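Local coordinates for glycosyl hydrolase, family 31/fibronectin type III domain protein (Clostridium perfringens, PDB 4P5Y) that binds N-acetylgalactosamine through an F5/8 type C (discoidin-like) beta-sandwich domain, probably part of a larger family 31 glycoside hydrolase, at residues Y81-N86 with N121-R126; S87-V92 with L149-N154. All coordinates share one frame; numbering follows the deposited sequence.

Contact 1 (Y81-N86 with N121-R126); sequences YLPRQN and NALANR. With NGA (2-acetamido-2-deoxy-beta-D-galactopyranose), chain B.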
ATOM      1  N   TYR A  81      -2.437  -1.556  -5.381  1.00 19.81           N
ATOM      2  CA  TYR A  81      -1.625  -2.321  -4.476  1.00 21.26           C
ATOM      3  C   TYR A  81      -1.056  -3.533  -5.200  1.00 22.97           C
ATOM      4  O   TYR A  81      -1.804  -4.392  -5.684  1.00 19.97           O
ATOM      5  CB  TYR A  81      -2.448  -2.750  -3.260  1.00 18.87           C
ATOM      6  CG  TYR A  81      -1.745  -3.772  -2.404  1.00 20.38           C
ATOM      7  CD1 TYR A  81      -0.790  -3.388  -1.482  1.00 16.81           C
ATOM      8  CD2 TYR A  81      -2.032  -5.128  -2.525  1.00 23.52           C
ATOM      9  CE1 TYR A  81      -0.146  -4.310  -0.700  1.00 18.31           C
ATOM     10  CE2 TYR A  81      -1.390  -6.068  -1.736  1.00 20.75           C
ATOM     11  CZ  TYR A  81      -0.444  -5.646  -0.826  1.00 21.14           C
ATOM     12  OH  TYR A  81       0.210  -6.560  -0.041  1.00 23.71           O
ATOM     13  N   LEU A  82       0.268  -3.591  -5.276  1.00 22.71           N
ATOM     14  CA  LEU A  82       0.940  -4.714  -5.912  1.00 21.80           C
ATOM     15  C   LEU A  82       1.551  -5.638  -4.885  1.00 27.45           C
ATOM     16  O   LEU A  82       2.550  -5.291  -4.237  1.00 28.13           O
ATOM     17  CB  LEU A  82       2.020  -4.233  -6.862  1.00 27.17           C
ATOM     18  CG  LEU A  82       2.711  -5.359  -7.622  1.00 27.58           C
ATOM     19  CD1 LEU A  82       1.729  -6.102  -8.533  1.00 24.50           C
ATOM     20  CD2 LEU A  82       3.860  -4.776  -8.408  1.00 31.01           C
ATOM     21  N   PRO A  83       0.960  -6.828  -4.733  1.00 22.78           N
ATOM     22  CA  PRO A  83       1.456  -7.747  -3.714  1.00 22.45           C
ATOM     23  C   PRO A  83       2.856  -8.274  -4.041  1.00 29.23           C
ATOM     24  O   PRO A  83       3.272  -8.319  -5.204  1.00 24.55           O
ATOM     25  CB  PRO A  83       0.416  -8.880  -3.717  1.00 25.82           C
ATOM     26  CG  PRO A  83      -0.286  -8.789  -5.014  1.00 23.99           C
ATOM     27  CD  PRO A  83      -0.168  -7.380  -5.508  1.00 22.81           C
ATOM     28  N   ARG A  84       3.581  -8.639  -2.989  1.00 30.60           N
ATOM     29  CA  ARG A  84       4.857  -9.328  -3.107  1.00 28.42           C
ATOM     30  C   ARG A  84       4.761 -10.445  -4.141  1.00 29.72           C
ATOM     31  O   ARG A  84       3.912 -11.323  -4.035  1.00 31.75           O
ATOM     32  CB  ARG A  84       5.261  -9.894  -1.758  1.00 25.90           C
ATOM     33  CG  ARG A  84       6.662 -10.448  -1.688  1.00 28.06           C
ATOM     34  CD  ARG A  84       6.817 -11.201  -0.384  1.00 30.20           C
ATOM     35  NE  ARG A  84       8.210 -11.419  -0.016  1.00 39.77           N
ATOM     36  CZ  ARG A  84       8.601 -11.745   1.213  1.00 36.79           C
ATOM     37  NH1 ARG A  84       7.702 -11.883   2.179  1.00 32.99           N
ATOM     38  NH2 ARG A  84       9.885 -11.925   1.474  1.00 27.51           N
ATOM     39  N   GLN A  85       5.640 -10.407  -5.134  1.00 30.16           N
ATOM     40  CA  GLN A  85       5.584 -11.336  -6.266  1.00 29.65           C
ATOM     41  C   GLN A  85       6.108 -12.749  -5.974  1.00 28.90           C
ATOM     42  O   GLN A  85       5.604 -13.715  -6.523  1.00 32.35           O
ATOM     43  CB  GLN A  85       6.367 -10.745  -7.447  1.00 32.15           C
ATOM     44  CG  GLN A  85       5.807  -9.433  -7.955  1.00 31.39           C
ATOM     45  CD  GLN A  85       4.422  -9.601  -8.538  1.00 38.26           C
ATOM     46  OE1 GLN A  85       4.263 -10.195  -9.604  1.00 41.78           O
ATOM     47  NE2 GLN A  85       3.408  -9.096  -7.833  1.00 32.78           N
ATOM     48  N   ASN A  86       7.122 -12.877  -5.126  1.00 27.40           N
ATOM     49  CA  ASN A  86       7.744 -14.180  -4.915  1.00 33.31           C
ATOM     50  C   ASN A  86       7.211 -14.970  -3.726  1.00 32.33           C
ATOM     51  O   ASN A  86       7.636 -16.099  -3.495  1.00 29.63           O
ATOM     52  CB  ASN A  86       9.272 -14.035  -4.773  1.00 41.87           C
ATOM     53  CG  ASN A  86       9.693 -12.993  -3.736  1.00 45.70           C
ATOM     54  OD1 ASN A  86       8.863 -12.337  -3.099  1.00 45.23           O
ATOM     55  ND2 ASN A  86      10.998 -12.846  -3.566  1.00 39.10           N
ATOM     56  N   ASN A 121      -4.544 -18.913   0.837  1.00 35.47           N
ATOM     57  CA  ASN A 121      -3.127 -18.771   1.196  1.00 37.48           C
ATOM     58  C   ASN A 121      -2.416 -17.571   0.547  1.00 41.12           C
ATOM     59  O   ASN A 121      -1.301 -17.223   0.937  1.00 35.83           O
ATOM     60  CB  ASN A 121      -2.363 -20.051   0.830  1.00 34.79           C
ATOM     61  CG  ASN A 121      -2.084 -20.161  -0.668  1.00 39.91           C
ATOM     62  OD1 ASN A 121      -2.815 -19.612  -1.494  1.00 39.56           O
ATOM     63  ND2 ASN A 121      -1.019 -20.865  -1.020  1.00 40.48           N
ATOM     64  N   ALA A 122      -3.048 -16.966  -0.460  1.00 37.32           N
ATOM     65  CA  ALA A 122      -2.466 -15.826  -1.171  1.00 35.32           C
ATOM     66  C   ALA A 122      -3.561 -14.975  -1.803  1.00 36.69           C
ATOM     67  O   ALA A 122      -4.702 -15.426  -1.931  1.00 36.70           O
ATOM     68  CB  ALA A 122      -1.490 -16.297  -2.235  1.00 31.71           C
ATOM     69  N   LEU A 123      -3.221 -13.750  -2.192  1.00 29.84           N
ATOM     70  CA  LEU A 123      -4.179 -12.901  -2.893  1.00 34.72           C
ATOM     71  C   LEU A 123      -4.621 -13.531  -4.218  1.00 33.75           C
ATOM     72  O   LEU A 123      -3.811 -14.130  -4.923  1.00 35.53           O
ATOM     73  CB  LEU A 123      -3.587 -11.510  -3.137  1.00 29.14           C
ATOM     74  CG  LEU A 123      -3.671 -10.549  -1.947  1.00 24.13           C
ATOM     75  CD1 LEU A 123      -3.344  -9.130  -2.376  1.00 28.37           C
ATOM     76  CD2 LEU A 123      -5.044 -10.603  -1.332  1.00 26.09           C
ATOM     77  N   ALA A 124      -5.905 -13.396  -4.547  1.00 36.45           N
ATOM     78  CA  ALA A 124      -6.461 -13.978  -5.778  1.00 31.81           C
ATOM     79  C   ALA A 124      -5.891 -13.279  -6.982  1.00 32.13           C
ATOM     80  O   ALA A 124      -5.657 -13.885  -8.024  1.00 30.73           O
ATOM     81  CB  ALA A 124      -7.965 -13.875  -5.795  1.00 29.53           C
ATOM     82  N   ASN A 125      -5.683 -11.980  -6.822  1.00 37.95           N
ATOM     83  CA  ASN A 125      -5.084 -11.159  -7.854  1.00 29.55           C
ATOM     84  C   ASN A 125      -3.663 -10.831  -7.446  1.00 34.17           C
ATOM     85  O   ASN A 125      -3.447 -10.178  -6.432  1.00 31.78           O
ATOM     86  CB  ASN A 125      -5.906  -9.895  -8.058  1.00 25.64           C
ATOM     87  CG  ASN A 125      -5.316  -8.985  -9.104  1.00 32.11           C
ATOM     88  OD1 ASN A 125      -4.471  -9.407  -9.897  1.00 27.64           O
ATOM     89  ND2 ASN A 125      -5.751  -7.720  -9.110  1.00 29.35           N
ATOM     90  N   ARG A 126      -2.695 -11.289  -8.227  1.00 37.67           N
ATOM     91  CA  ARG A 126      -1.297 -11.175  -7.824  1.00 34.97           C
ATOM     92  C   ARG A 126      -0.629 -10.009  -8.536  1.00 29.44           C
ATOM     93  O   ARG A 126       0.555  -9.726  -8.337  1.00 32.23           O
ATOM     94  CB  ARG A 126      -0.561 -12.489  -8.100  1.00 36.98           C
ATOM     95  CG  ARG A 126      -1.197 -13.703  -7.412  1.00 41.07           C
ATOM     96  CD  ARG A 126      -0.748 -13.805  -5.966  1.00 36.03           C
ATOM     97  NE  ARG A 126       0.705 -13.698  -5.891  1.00 41.23           N
ATOM     98  CZ  ARG A 126       1.497 -14.561  -5.264  1.00 36.91           C
ATOM     99  NH1 ARG A 126       0.977 -15.604  -4.625  1.00 38.98           N
ATOM    100  NH2 ARG A 126       2.809 -14.368  -5.271  1.00 27.71           N
TER
HETATM  101  C1  NGA B 201      10.701 -15.024   5.870  1.00 39.13           C
HETATM  102  C2  NGA B 201      10.640 -13.934   4.803  1.00 44.26           C
HETATM  103  C3  NGA B 201      10.431 -12.578   5.474  1.00 39.19           C
HETATM  104  C4  NGA B 201       9.225 -12.646   6.404  1.00 33.38           C
HETATM  105  C5  NGA B 201       9.429 -13.783   7.393  1.00 31.65           C
HETATM  106  C6  NGA B 201       8.298 -13.892   8.414  1.00 35.39           C
HETATM  107  C7  NGA B 201      11.847 -14.467   2.732  1.00 47.40           C
HETATM  108  C8  NGA B 201      13.177 -14.465   2.032  1.00 42.79           C
HETATM  109  N2  NGA B 201      11.827 -13.922   3.953  1.00 45.73           N
HETATM  110  O1  NGA B 201      10.755 -16.298   5.271  1.00 43.50           O
HETATM  111  O3  NGA B 201      10.276 -11.553   4.511  1.00 42.57           O
HETATM  112  O4  NGA B 201       8.056 -12.886   5.654  1.00 35.78           O
HETATM  113  O5  NGA B 201       9.533 -14.974   6.656  1.00 42.69           O
HETATM  114  O6  NGA B 201       7.887 -15.239   8.543  1.00 46.15           O
HETATM  115  O7  NGA B 201      10.858 -14.964   2.175  1.00 47.63           O
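At the edge of the Y81 ring, near its plane, sits L123 CD1, 3.7 Å from Y81 CE2; the same methyl packs on P83 CB. The Y81 hydroxyl is taken up by S158 O and V92 N. The guanidinium of R84 has the sugar at its edge: R84 NH2 donates to NGA O3 at 3.1 Å. R126 also offers an edge, with R126 NH2 3.1 Å from Q85 O, near the guanidinium plane. The polar tie between the segments is the Q85 amide. Bent at chi2 (-65°), that side chain turns back so that Q85 NE2 gives one N-H to R126 O (3.0 Å, 163° at the hydrogen, nearly along the C=O axis) and the other to P83 O (2.7 Å). Both acceptors lie close to the amide plane, so the two bonds fix its rotation. P83 CG completes the contact, 3.6 Å from R126 O. The chemistry thus divides: the apolar patch of Y81, P83 and L123, with P83 lying against R126 and the Q85 amide bonded to it, joins the end of strand 73-82 to the loop before strand 129-138, while the extended R84 chain carries its guanidinium to the sugar, consistent with a carbohydrate-binding role.

Contact 2 (S87-V92 with L149-N154); sequences SRNGHV and LGDTNN. With NGA (2-acetamido-2-deoxy-beta-D-galactopyranose), chain B.
Loop meets loop at the sugar-binding end of the beta-sandwich, where 87-92, leading into strand 92-100, pairs with 149-154, which follows strand 140-148. Two backbone bonds establish the pairing: L149 N donates to H91 O at 2.7 Å, and G90 N donates to L149 O at 2.8 Å. With G90 and H91 both facing L149, the pattern is a G1 beta bulge, coupled to a type II turn from R88 to H91; the positive phi of G90 (97°) suits both motifs. Beyond the bulge, side chains take over. N89 uses both ends of its amide on D151: OD1 accepts from D151 N at 2.9 Å, with the donor above the carbonyl plane, and ND2 donates to D151 OD2 at 3.0 Å, approaching from above the carboxylate, whose plane stands 71° from the amide. N89 ND2 also reaches NGA O4 at 3.1 Å, while its bond to the ring oxygen O5 is weak. D151, which bonds both ends of the amide, is placed to orient it as a second-shell residue. R88 folds over the other loop, its chi1 of 55° placing CG between the backbone N and the carbonyl carbon. One guanidinium face lies on the G150-D151 peptide, with G150 C 3.6 Å above its centre, and R88 NH2 forms a salt bridge to D151 OD1 at 2.9 Å on the anti side. The D151 carboxylate is thus gripped through both oxygens. At the inner end, H91 CB packs on L149 CB, and the H91 imidazole bonds to R84 O and L123 N. The two loops extend the neighbouring strands 92-100 and 140-148 of the five-stranded sheet, while backbone bonding of G90 to S158 ties 87-92 to strand 158-166 of the four-stranded sheet.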
ATOM      1  N   SER A  87       6.272 -14.388  -2.990  1.00 33.46           N
ATOM      2  CA  SER A  87       5.817 -14.969  -1.731  1.00 30.99           C
ATOM      3  C   SER A  87       4.536 -14.309  -1.262  1.00 27.44           C
ATOM      4  O   SER A  87       4.326 -13.121  -1.503  1.00 31.19           O
ATOM      5  CB  SER A  87       6.902 -14.819  -0.657  1.00 37.49           C
ATOM      6  OG  SER A  87       6.410 -15.134   0.636  1.00 30.44           O
ATOM      7  N   ARG A  88       3.690 -15.069  -0.575  1.00 26.56           N
ATOM      8  CA  ARG A  88       2.447 -14.524  -0.036  1.00 30.40           C
ATOM      9  C   ARG A  88       2.639 -13.871   1.332  1.00 28.12           C
ATOM     10  O   ARG A  88       1.718 -13.275   1.871  1.00 32.55           O
ATOM     11  CB  ARG A  88       1.379 -15.618   0.061  1.00 30.91           C
ATOM     12  CG  ARG A  88       1.797 -16.850   0.848  1.00 26.81           C
ATOM     13  CD  ARG A  88       1.622 -16.672   2.341  1.00 30.49           C
ATOM     14  NE  ARG A  88       2.152 -17.815   3.081  1.00 38.40           N
ATOM     15  CZ  ARG A  88       1.410 -18.783   3.615  1.00 42.82           C
ATOM     16  NH1 ARG A  88       0.092 -18.747   3.517  1.00 39.24           N
ATOM     17  NH2 ARG A  88       1.989 -19.788   4.262  1.00 44.74           N
ATOM     18  N   ASN A  89       3.834 -13.977   1.894  1.00 29.76           N
ATOM     19  CA  ASN A  89       4.090 -13.404   3.209  1.00 32.45           C
ATOM     20  C   ASN A  89       3.958 -11.883   3.235  1.00 30.87           C
ATOM     21  O   ASN A  89       4.755 -11.157   2.631  1.00 33.09           O
ATOM     22  CB  ASN A  89       5.471 -13.831   3.710  1.00 33.55           C
ATOM     23  CG  ASN A  89       5.427 -15.156   4.448  1.00 33.26           C
ATOM     24  OD1 ASN A  89       4.435 -15.884   4.369  1.00 35.98           O
ATOM     25  ND2 ASN A  89       6.493 -15.469   5.182  1.00 33.66           N
ATOM     26  N   GLY A  90       2.933 -11.421   3.944  1.00 27.41           N
ATOM     27  CA  GLY A  90       2.642 -10.012   4.063  1.00 25.84           C
ATOM     28  C   GLY A  90       1.571  -9.563   3.082  1.00 30.77           C
ATOM     29  O   GLY A  90       1.280  -8.369   2.999  1.00 30.07           O
ATOM     30  N   HIS A  91       0.989 -10.497   2.328  1.00 27.48           N
ATOM     31  CA  HIS A  91      -0.107 -10.152   1.418  1.00 26.26           C
ATOM     32  C   HIS A  91      -1.282  -9.516   2.162  1.00 26.18           C
ATOM     33  O   HIS A  91      -1.899 -10.156   3.017  1.00 30.08           O
ATOM     34  CB  HIS A  91      -0.588 -11.386   0.654  1.00 26.19           C
ATOM     35  CG  HIS A  91       0.208 -11.687  -0.582  1.00 29.58           C
ATOM     36  ND1 HIS A  91      -0.276 -12.472  -1.605  1.00 25.40           N
ATOM     37  CD2 HIS A  91       1.457 -11.318  -0.948  1.00 25.78           C
ATOM     38  CE1 HIS A  91       0.643 -12.574  -2.549  1.00 27.41           C
ATOM     39  NE2 HIS A  91       1.705 -11.887  -2.172  1.00 23.03           N
ATOM     40  N   VAL A  92      -1.597  -8.265   1.829  1.00 24.81           N
ATOM     41  CA  VAL A  92      -2.639  -7.518   2.541  1.00 26.17           C
ATOM     42  C   VAL A  92      -4.031  -7.815   2.007  1.00 27.74           C
ATOM     43  O   VAL A  92      -4.286  -7.697   0.804  1.00 20.73           O
ATOM     44  CB  VAL A  92      -2.411  -5.994   2.464  1.00 27.31           C
ATOM     45  CG1 VAL A  92      -3.539  -5.259   3.178  1.00 20.54           C
ATOM     46  CG2 VAL A  92      -1.062  -5.626   3.064  1.00 24.67           C
ATOM     47  N   LEU A 149      -1.959 -11.963   5.070  1.00 28.84           N
ATOM     48  CA  LEU A 149      -1.560 -13.370   4.957  1.00 30.51           C
ATOM     49  C   LEU A 149      -0.080 -13.584   5.250  1.00 32.28           C
ATOM     50  O   LEU A 149       0.739 -12.679   5.079  1.00 35.05           O
ATOM     51  CB  LEU A 149      -1.835 -13.910   3.556  1.00 23.61           C
ATOM     52  CG  LEU A 149      -3.242 -13.843   2.993  1.00 26.82           C
ATOM     53  CD1 LEU A 149      -3.211 -14.380   1.582  1.00 29.19           C
ATOM     54  CD2 LEU A 149      -4.162 -14.653   3.843  1.00 21.63           C
ATOM     55  N   GLY A 150       0.263 -14.802   5.648  1.00 32.93           N
ATOM     56  CA  GLY A 150       1.652 -15.217   5.745  1.00 38.71           C
ATOM     57  C   GLY A 150       1.729 -16.546   6.462  1.00 35.00           C
ATOM     58  O   GLY A 150       0.708 -17.054   6.918  1.00 34.48           O
ATOM     59  N   ASP A 151       2.926 -17.110   6.570  1.00 33.74           N
ATOM     60  CA  ASP A 151       3.117 -18.318   7.370  1.00 34.00           C
ATOM     61  C   ASP A 151       2.462 -18.144   8.727  1.00 34.00           C
ATOM     62  O   ASP A 151       1.967 -19.102   9.309  1.00 38.81           O
ATOM     63  CB  ASP A 151       4.598 -18.632   7.530  1.00 33.64           C
ATOM     64  CG  ASP A 151       5.294 -18.780   6.203  1.00 36.37           C
ATOM     65  OD1 ASP A 151       4.672 -19.333   5.266  1.00 40.09           O
ATOM     66  OD2 ASP A 151       6.453 -18.343   6.095  1.00 27.57           O
ATOM     67  N   THR A 152       2.466 -16.913   9.223  1.00 33.33           N
ATOM     68  CA  THR A 152       1.608 -16.528  10.333  1.00 33.96           C
ATOM     69  C   THR A 152       0.719 -15.428   9.801  1.00 30.08           C
ATOM     70  O   THR A 152       1.214 -14.436   9.279  1.00 31.94           O
ATOM     71  CB  THR A 152       2.403 -16.033  11.556  1.00 30.74           C
ATOM     72  OG1 THR A 152       3.498 -16.924  11.810  1.00 33.62           O
ATOM     73  CG2 THR A 152       1.507 -15.959  12.779  1.00 24.63           C
ATOM     74  N   ASN A 153      -0.589 -15.603   9.890  1.00 29.37           N
ATOM     75  CA  ASN A 153      -1.486 -14.598   9.333  1.00 27.88           C
ATOM     76  C   ASN A 153      -1.673 -13.441  10.285  1.00 26.96           C
ATOM     77  O   ASN A 153      -1.528 -13.590  11.494  1.00 28.68           O
ATOM     78  CB  ASN A 153      -2.841 -15.204   8.978  1.00 21.19           C
ATOM     79  CG  ASN A 153      -2.759 -16.163   7.815  1.00 25.25           C
ATOM     80  OD1 ASN A 153      -2.063 -15.912   6.831  1.00 29.05           O
ATOM     81  ND2 ASN A 153      -3.460 -17.285   7.927  1.00 28.68           N
ATOM     82  N   ASN A 154      -1.972 -12.275   9.730  1.00 27.43           N
ATOM     83  CA  ASN A 154      -2.285 -11.115  10.547  1.00 29.03           C
ATOM     84  C   ASN A 154      -1.196 -10.712  11.532  1.00 28.69           C
ATOM     85  O   ASN A 154      -1.504 -10.278  12.635  1.00 35.37           O
ATOM     86  CB  ASN A 154      -3.577 -11.366  11.308  1.00 21.08           C
ATOM     87  CG  ASN A 154      -4.774 -11.428  10.389  1.00 29.56           C
ATOM     88  OD1 ASN A 154      -4.918 -10.597   9.487  1.00 26.15           O
ATOM     89  ND2 ASN A 154      -5.633 -12.426  10.595  1.00 23.13           N
TER
HETATM   90  C1  NGA B 201      10.701 -15.024   5.870  1.00 39.13           C
HETATM   91  C2  NGA B 201      10.640 -13.934   4.803  1.00 44.26           C
HETATM   92  C3  NGA B 201      10.431 -12.578   5.474  1.00 39.19           C
HETATM   93  C4  NGA B 201       9.225 -12.646   6.404  1.00 33.38           C
HETATM   94  C5  NGA B 201       9.429 -13.783   7.393  1.00 31.65           C
HETATM   95  C6  NGA B 201       8.298 -13.892   8.414  1.00 35.39           C
HETATM   96  C7  NGA B 201      11.847 -14.467   2.732  1.00 47.40           C
HETATM   97  C8  NGA B 201      13.177 -14.465   2.032  1.00 42.79           C
HETATM   98  N2  NGA B 201      11.827 -13.922   3.953  1.00 45.73           N
HETATM   99  O1  NGA B 201      10.755 -16.298   5.271  1.00 43.50           O
HETATM  100  O3  NGA B 201      10.276 -11.553   4.511  1.00 42.57           O
HETATM  101  O4  NGA B 201       8.056 -12.886   5.654  1.00 35.78           O
HETATM  102  O5  NGA B 201       9.533 -14.974   6.656  1.00 42.69           O
HETATM  103  O6  NGA B 201       7.887 -15.239   8.543  1.00 46.15           O
HETATM  104  O7  NGA B 201      10.858 -14.964   2.175  1.00 47.63           O

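Both contacts lie on the same side of the domain, their centres 10 Å apart, and each is mostly buried with one exposed polar residue at its margin, Q85 in contact 1 and D151 in contact 2. Contact 1 continues from strand 73-82 of the four-stranded sheet and combines a small apolar patch with R126 and an amide-to-carbonyl bond; contact 2 extends two strands of the five-stranded sheet and relies on backbone pairing plus a charged, polar network. They are directly joined: R84 NH1 meets N89 O at 3.1 Å, and A122 packs on L149. Each supplies a side chain that hydrogen-bonds the same sugar, which Y156 also bonds; R84, bonded to both the sugar and N89 O, connects the two contacts at the site.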